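Local structure of 231aa long hypothetical protein-L-isoaspartate O-methyltransferase (Sulfolobus tokodaii, 1VBF) at residues Q14-A19 and M62-D67; F20-R25 and L112-N117. The protein probably catalyses the S-adenosyl-L-methionine-dependent methyl esterification of L-isoaspartyl residues in damaged proteins, a step in their repair or degradation. One frame throughout, in Å; residues are numbered along the deposited sequence.

Contact 1: Q14-A19 and M62-D67; sequences QELAEA and MLDELD
Leu16 reaches across from helix 14-22 to the C-terminal part of helix 56-65, where it meets Leu63 and Asp64. Its CB points at the other helix but has no atom of segment 62-67 within 4.5 Å. Leu16 CG comes nearer, 4.4 Å from Leu63 CB. There the side chain branches. Leu16 CD1 does the main touching: it runs on forward and ends 3.6 Å from Asp64 N and 3.8 Å from Asp64 CB. It rests against the backbone where Leu63 joins Asp64, and Leu63 CB lies 4.2 Å from Leu16 CD1. Leu16 CD2 turns toward the Leu63 side and stays 4.6 Å from Leu63 CD1. The contact is van der Waals in kind: one leucine methyl against the backbone and CB of Asp64, the near side of its carboxylate, and Leu63 CB.

Asp64 adds a polar link beside it. Its CG stands anti to the backbone N (chi1 -161°), which carries the carboxylate toward the residues just ahead of helix 14-22. OD2 accepts the backbone N-H of Lys12 and OD1 that of Thr13, so both oxygens are used.

This is helix-to-helix packing in a Rossmann-like methyltransferase. Helix 83-91 closes another side: Tyr84 and Leu87 touch Leu63, while Glu90 touches Ala19. Just beyond helix 56-65, Asp67 forms a salt bridge with Arg137 of strand 135-140, tying this corner to the central sheet.

Contact 2: F20-R25 and L112-N117; sequences FNKVDR and LSYYNN
This is a small, partly buried contact between the C-terminal end of helix 14-22 and the loop that joins helix 102-109 to strand 118-122. Two side-chain pairs make it: a hydrogen bond, and a methyl set against a phenol oxygen. Lys22 and Tyr114 approach from opposite directions, and Lys22 NZ donates a hydrogen bond to Tyr114 OH at 3.2 Å. The amine arrives at the ring edge, near the ring plane, with a CE-NZ-OH angle of about 104°. Lys22 is extended over its whole length, with CG anti to the backbone N (chi1 173°), and so spans the distance to the loop.

Deeper in, Val23 CG2 packs 3.6 Å from Tyr115 OH. The two tyrosines close a type I turn from Leu112 to Tyr115. Their rings are steeply inclined, Tyr114 CD2 lying 3.4 Å above the Tyr115 ring plane, toward its rim.

Glu90 of helix 83-91 joins the two pairs. Glu90 OE1 forms a salt bridge with Lys22 NZ, and Glu90 OE2 a hydrogen bond with Tyr115 OH. Leu87 of the same helix touches Val23. Backbone hydrogen bonds between Asn117 and Val95 lead into strand 118-122, an outermost strand of the mixed sheet, whose first five strands have the Rossmann-like methyltransferase order 3-2-1-4-5.

Both contacts use helix 14-22: contact 1 its earlier turns, contact 2 its end and the residues after it. Their centres are about 14 Å apart, and beyond adjoining in sequence the segments do not touch. Helix 83-91 connects them: its Leu87 and Glu90 each touch residues of both contacts. Helix 14-22 is thus held to helix 56-65, to helix 83-91 and to the loop before strand 118-122. The loop between strand 73-77 and helix 83-91 is where S-adenosyl-L-methionine probably binds, as in related enzymes; neither contact includes residues of that loop.

Contact 1: Q14-A19 and M62-D67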
loop_
_atom_site.group_PDB
_atom_site.type_symbol
_atom_site.label_atom_id
_atom_site.label_comp_id
_atom_site.label_asym_id
_atom_site.label_seq_id
_atom_site.Cartn_x
_atom_site.Cartn_y
_atom_site.Cartn_z
ATOM N N GLN B 14 -15.523 -38.385 20.192
ATOM C CA GLN B 14 -15.219 -39.791 19.975
ATOM C C GLN B 14 -15.705 -40.345 18.647
ATOM O O GLN B 14 -14.981 -41.082 17.988
ATOM C CB GLN B 14 -15.780 -40.649 21.126
ATOM C CG GLN B 14 -15.223 -42.070 21.154
ATOM C CD GLN B 14 -13.712 -42.104 20.911
ATOM O OE1 GLN B 14 -12.980 -41.215 21.354
ATOM N NE2 GLN B 14 -13.241 -43.136 20.209
ATOM N N GLU B 15 -16.928 -39.997 18.255
ATOM C CA GLU B 15 -17.502 -40.482 17.000
ATOM C C GLU B 15 -16.692 -40.004 15.789
ATOM O O GLU B 15 -16.468 -40.756 14.840
ATOM C CB GLU B 15 -18.953 -40.029 16.886
ATOM C CG GLU B 15 -19.810 -40.350 18.111
ATOM C CD GLU B 15 -19.677 -39.319 19.255
ATOM O OE1 GLU B 15 -18.574 -39.167 19.842
ATOM O OE2 GLU B 15 -20.697 -38.658 19.570
ATOM N N LEU B 16 -16.242 -38.753 15.840
ATOM C CA LEU B 16 -15.435 -38.176 14.774
ATOM C C LEU B 16 -14.089 -38.893 14.735
ATOM O O LEU B 16 -13.531 -39.156 13.678
ATOM C CB LEU B 16 -15.201 -36.683 15.043
ATOM C CG LEU B 16 -15.002 -35.737 13.843
ATOM C CD1 LEU B 16 -13.959 -34.721 14.240
ATOM C CD2 LEU B 16 -14.567 -36.477 12.571
ATOM N N ALA B 17 -13.570 -39.192 15.916
ATOM C CA ALA B 17 -12.293 -39.872 16.053
ATOM C C ALA B 17 -12.331 -41.195 15.286
ATOM O O ALA B 17 -11.399 -41.539 14.547
ATOM C CB ALA B 17 -11.984 -40.112 17.549
ATOM N N GLU B 18 -13.428 -41.920 15.445
ATOM C CA GLU B 18 -13.575 -43.197 14.770
ATOM C C GLU B 18 -13.776 -43.054 13.283
ATOM O O GLU B 18 -13.152 -43.788 12.517
ATOM C CB GLU B 18 -14.710 -43.995 15.394
ATOM C CG GLU B 18 -14.442 -44.222 16.843
ATOM C CD GLU B 18 -15.481 -45.066 17.498
ATOM O OE1 GLU B 18 -16.692 -44.767 17.335
ATOM O OE2 GLU B 18 -15.076 -46.028 18.191
ATOM N N ALA B 19 -14.638 -42.120 12.877
ATOM C CA ALA B 19 -14.877 -41.863 11.458
ATOM C C ALA B 19 -13.541 -41.452 10.782
ATOM O O ALA B 19 -13.181 -41.959 9.715
ATOM C CB ALA B 19 -15.915 -40.774 11.311
HETATM N N MSE B 62 -12.896 -28.082 12.380
HETATM C CA MSE B 62 -14.244 -27.584 12.175
HETATM C C MSE B 62 -15.306 -28.628 12.493
HETATM O O MSE B 62 -16.268 -28.347 13.221
HETATM C CB MSE B 62 -14.383 -27.088 10.748
HETATM C CG MSE B 62 -13.400 -25.975 10.443
HETATM SE SE MSE B 62 -13.693 -25.079 8.754
HETATM C CE MSE B 62 -12.117 -25.711 7.850
ATOM N N LEU B 63 -15.131 -29.839 11.963
ATOM C CA LEU B 63 -16.089 -30.902 12.241
ATOM C C LEU B 63 -16.092 -31.228 13.729
ATOM O O LEU B 63 -17.150 -31.453 14.311
ATOM C CB LEU B 63 -15.761 -32.160 11.442
ATOM C CG LEU B 63 -15.816 -32.035 9.912
ATOM C CD1 LEU B 63 -15.703 -33.420 9.299
ATOM C CD2 LEU B 63 -17.112 -31.346 9.469
ATOM N N ASP B 64 -14.917 -31.233 14.353
ATOM C CA ASP B 64 -14.840 -31.533 15.777
ATOM C C ASP B 64 -15.620 -30.483 16.565
ATOM O O ASP B 64 -16.299 -30.791 17.548
ATOM C CB ASP B 64 -13.377 -31.593 16.226
ATOM C CG ASP B 64 -13.188 -32.350 17.549
ATOM O OD1 ASP B 64 -14.065 -33.179 17.914
ATOM O OD2 ASP B 64 -12.142 -32.133 18.216
ATOM N N GLU B 65 -15.557 -29.242 16.111
ATOM C CA GLU B 65 -16.256 -28.151 16.775
ATOM C C GLU B 65 -17.754 -28.142 16.480
ATOM O O GLU B 65 -18.510 -27.446 17.166
ATOM C CB GLU B 65 -15.655 -26.819 16.336
ATOM C CG GLU B 65 -14.307 -26.489 16.958
ATOM C CD GLU B 65 -14.432 -26.098 18.421
ATOM O OE1 GLU B 65 -15.251 -25.216 18.742
ATOM O OE2 GLU B 65 -13.708 -26.669 19.258
ATOM N N LEU B 66 -18.166 -28.906 15.461
ATOM C CA LEU B 66 -19.566 -28.988 15.031
ATOM C C LEU B 66 -20.436 -29.789 15.989
ATOM O O LEU B 66 -21.677 -29.728 15.922
ATOM C CB LEU B 66 -19.654 -29.624 13.644
ATOM C CG LEU B 66 -20.417 -28.938 12.491
ATOM C CD1 LEU B 66 -20.682 -29.990 11.440
ATOM C CD2 LEU B 66 -21.734 -28.316 12.931
ATOM N N ASP B 67 -19.781 -30.556 16.865
ATOM C CA ASP B 67 -20.468 -31.380 17.851
ATOM C C ASP B 67 -21.420 -32.338 17.139
ATOM O O ASP B 67 -22.638 -32.251 17.249
ATOM C CB ASP B 67 -21.203 -30.476 18.855
ATOM C CG ASP B 67 -21.908 -31.262 19.978
ATOM O OD1 ASP B 67 -21.306 -32.209 20.550
ATOM O OD2 ASP B 67 -23.071 -30.912 20.305
#

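Contact 2: F20-R25 and L112-N117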
loop_
_atom_site.group_PDB
_atom_site.type_symbol
_atom_site.label_atom_id
_atom_site.label_comp_id
_atom_site.label_asym_id
_atom_site.label_seq_id
_atom_site.Cartn_x
_atom_site.Cartn_y
_atom_site.Cartn_z
ATOM N N PHE B 20 -12.796 -40.557 11.435
ATOM C CA PHE B 20 -11.516 -40.092 10.917
ATOM C C PHE B 20 -10.511 -41.228 10.715
ATOM O O PHE B 20 -9.746 -41.237 9.743
ATOM C CB PHE B 20 -10.891 -39.043 11.845
ATOM C CG PHE B 20 -9.594 -38.476 11.306
ATOM C CD1 PHE B 20 -9.576 -37.739 10.114
ATOM C CD2 PHE B 20 -8.383 -38.761 11.926
ATOM C CE1 PHE B 20 -8.385 -37.313 9.558
ATOM C CE2 PHE B 20 -7.189 -38.338 11.370
ATOM C CZ PHE B 20 -7.187 -37.617 10.190
ATOM N N ASN B 21 -10.495 -42.174 11.650
ATOM C CA ASN B 21 -9.579 -43.278 11.527
ATOM C C ASN B 21 -9.971 -44.221 10.394
ATOM O O ASN B 21 -9.123 -44.683 9.638
ATOM C CB ASN B 21 -9.496 -44.068 12.820
ATOM C CG ASN B 21 -8.175 -44.789 12.953
ATOM O OD1 ASN B 21 -7.433 -44.560 13.897
ATOM N ND2 ASN B 21 -7.864 -45.646 12.003
ATOM N N LYS B 22 -11.266 -44.466 10.257
ATOM C CA LYS B 22 -11.796 -45.368 9.232
ATOM C C LYS B 22 -11.830 -44.910 7.743
ATOM O O LYS B 22 -11.403 -45.656 6.867
ATOM C CB LYS B 22 -13.197 -45.805 9.675
ATOM C CG LYS B 22 -13.954 -46.607 8.652
ATOM C CD LYS B 22 -15.392 -46.781 9.091
ATOM C CE LYS B 22 -16.260 -47.308 7.953
ATOM N NZ LYS B 22 -17.669 -47.477 8.409
ATOM N N VAL B 23 -12.330 -43.702 7.459
ATOM C CA VAL B 23 -12.427 -43.215 6.076
ATOM C C VAL B 23 -11.071 -42.924 5.429
ATOM O O VAL B 23 -10.273 -42.138 5.930
ATOM C CB VAL B 23 -13.345 -41.946 5.990
ATOM C CG1 VAL B 23 -13.410 -41.428 4.560
ATOM C CG2 VAL B 23 -14.755 -42.279 6.494
ATOM N N ASP B 24 -10.814 -43.564 4.301
ATOM C CA ASP B 24 -9.542 -43.386 3.620
ATOM C C ASP B 24 -9.590 -42.177 2.700
ATOM O O ASP B 24 -10.105 -42.258 1.588
ATOM C CB ASP B 24 -9.196 -44.660 2.831
ATOM C CG ASP B 24 -7.864 -44.562 2.112
ATOM O OD1 ASP B 24 -7.142 -43.568 2.346
ATOM O OD2 ASP B 24 -7.535 -45.474 1.317
ATOM N N ARG B 25 -9.035 -41.064 3.167
ATOM C CA ARG B 25 -9.031 -39.820 2.406
ATOM C C ARG B 25 -8.335 -39.880 1.031
ATOM O O ARG B 25 -8.592 -39.059 0.161
ATOM C CB ARG B 25 -8.437 -38.703 3.278
ATOM C CG ARG B 25 -8.431 -37.318 2.642
ATOM C CD ARG B 25 -8.246 -36.231 3.705
ATOM N NE ARG B 25 -8.164 -34.885 3.130
ATOM C CZ ARG B 25 -7.037 -34.192 2.969
ATOM N NH1 ARG B 25 -5.878 -34.706 3.346
ATOM N NH2 ARG B 25 -7.065 -32.988 2.415
ATOM N N LEU B 112 -19.196 -41.305 -3.367
ATOM C CA LEU B 112 -19.960 -41.497 -2.133
ATOM C C LEU B 112 -21.015 -42.608 -2.191
ATOM O O LEU B 112 -21.909 -42.685 -1.335
ATOM C CB LEU B 112 -20.622 -40.182 -1.744
ATOM C CG LEU B 112 -19.662 -39.114 -1.232
ATOM C CD1 LEU B 112 -20.377 -37.783 -0.983
ATOM C CD2 LEU B 112 -19.048 -39.634 0.052
ATOM N N SER B 113 -20.894 -43.473 -3.194
ATOM C CA SER B 113 -21.831 -44.577 -3.407
ATOM C C SER B 113 -22.027 -45.444 -2.162
ATOM O O SER B 113 -23.148 -45.798 -1.809
ATOM C CB SER B 113 -21.345 -45.432 -4.572
ATOM O OG SER B 113 -20.046 -45.915 -4.305
ATOM N N TYR B 114 -20.932 -45.782 -1.505
ATOM C CA TYR B 114 -20.980 -46.592 -0.298
ATOM C C TYR B 114 -21.936 -46.049 0.766
ATOM O O TYR B 114 -22.214 -46.713 1.764
ATOM C CB TYR B 114 -19.576 -46.673 0.298
ATOM C CG TYR B 114 -19.524 -47.133 1.739
ATOM C CD1 TYR B 114 -19.759 -48.467 2.080
ATOM C CD2 TYR B 114 -19.212 -46.234 2.766
ATOM C CE1 TYR B 114 -19.675 -48.898 3.419
ATOM C CE2 TYR B 114 -19.131 -46.648 4.101
ATOM C CZ TYR B 114 -19.359 -47.975 4.422
ATOM O OH TYR B 114 -19.267 -48.382 5.737
ATOM N N TYR B 115 -22.435 -44.840 0.579
ATOM C CA TYR B 115 -23.309 -44.284 1.599
ATOM C C TYR B 115 -24.755 -44.239 1.155
ATOM O O TYR B 115 -25.045 -44.031 -0.023
ATOM C CB TYR B 115 -22.816 -42.873 1.991
ATOM C CG TYR B 115 -21.469 -42.858 2.700
ATOM C CD1 TYR B 115 -21.390 -43.059 4.080
ATOM C CD2 TYR B 115 -20.277 -42.732 1.979
ATOM C CE1 TYR B 115 -20.149 -43.140 4.732
ATOM C CE2 TYR B 115 -19.033 -42.820 2.608
ATOM C CZ TYR B 115 -18.973 -43.026 3.992
ATOM O OH TYR B 115 -17.764 -43.163 4.644
ATOM N N ASN B 116 -25.668 -44.427 2.093
ATOM C CA ASN B 116 -27.081 -44.394 1.769
ATOM C C ASN B 116 -27.794 -43.316 2.573
ATOM O O ASN B 116 -29.023 -43.290 2.643
ATOM C CB ASN B 116 -27.696 -45.767 2.048
ATOM C CG ASN B 116 -28.172 -45.937 3.499
ATOM O OD1 ASN B 116 -27.508 -45.510 4.458
ATOM N ND2 ASN B 116 -29.328 -46.584 3.664
ATOM N N ASN B 117 -27.021 -42.421 3.182
ATOM C CA ASN B 117 -27.610 -41.362 3.991
ATOM C C ASN B 117 -27.113 -39.969 3.635
ATOM O O ASN B 117 -27.131 -39.061 4.475
ATOM C CB ASN B 117 -27.387 -41.637 5.486
ATOM C CG ASN B 117 -25.933 -41.520 5.907
ATOM O OD1 ASN B 117 -25.016 -41.720 5.103
ATOM N ND2 ASN B 117 -25.717 -41.212 7.176
#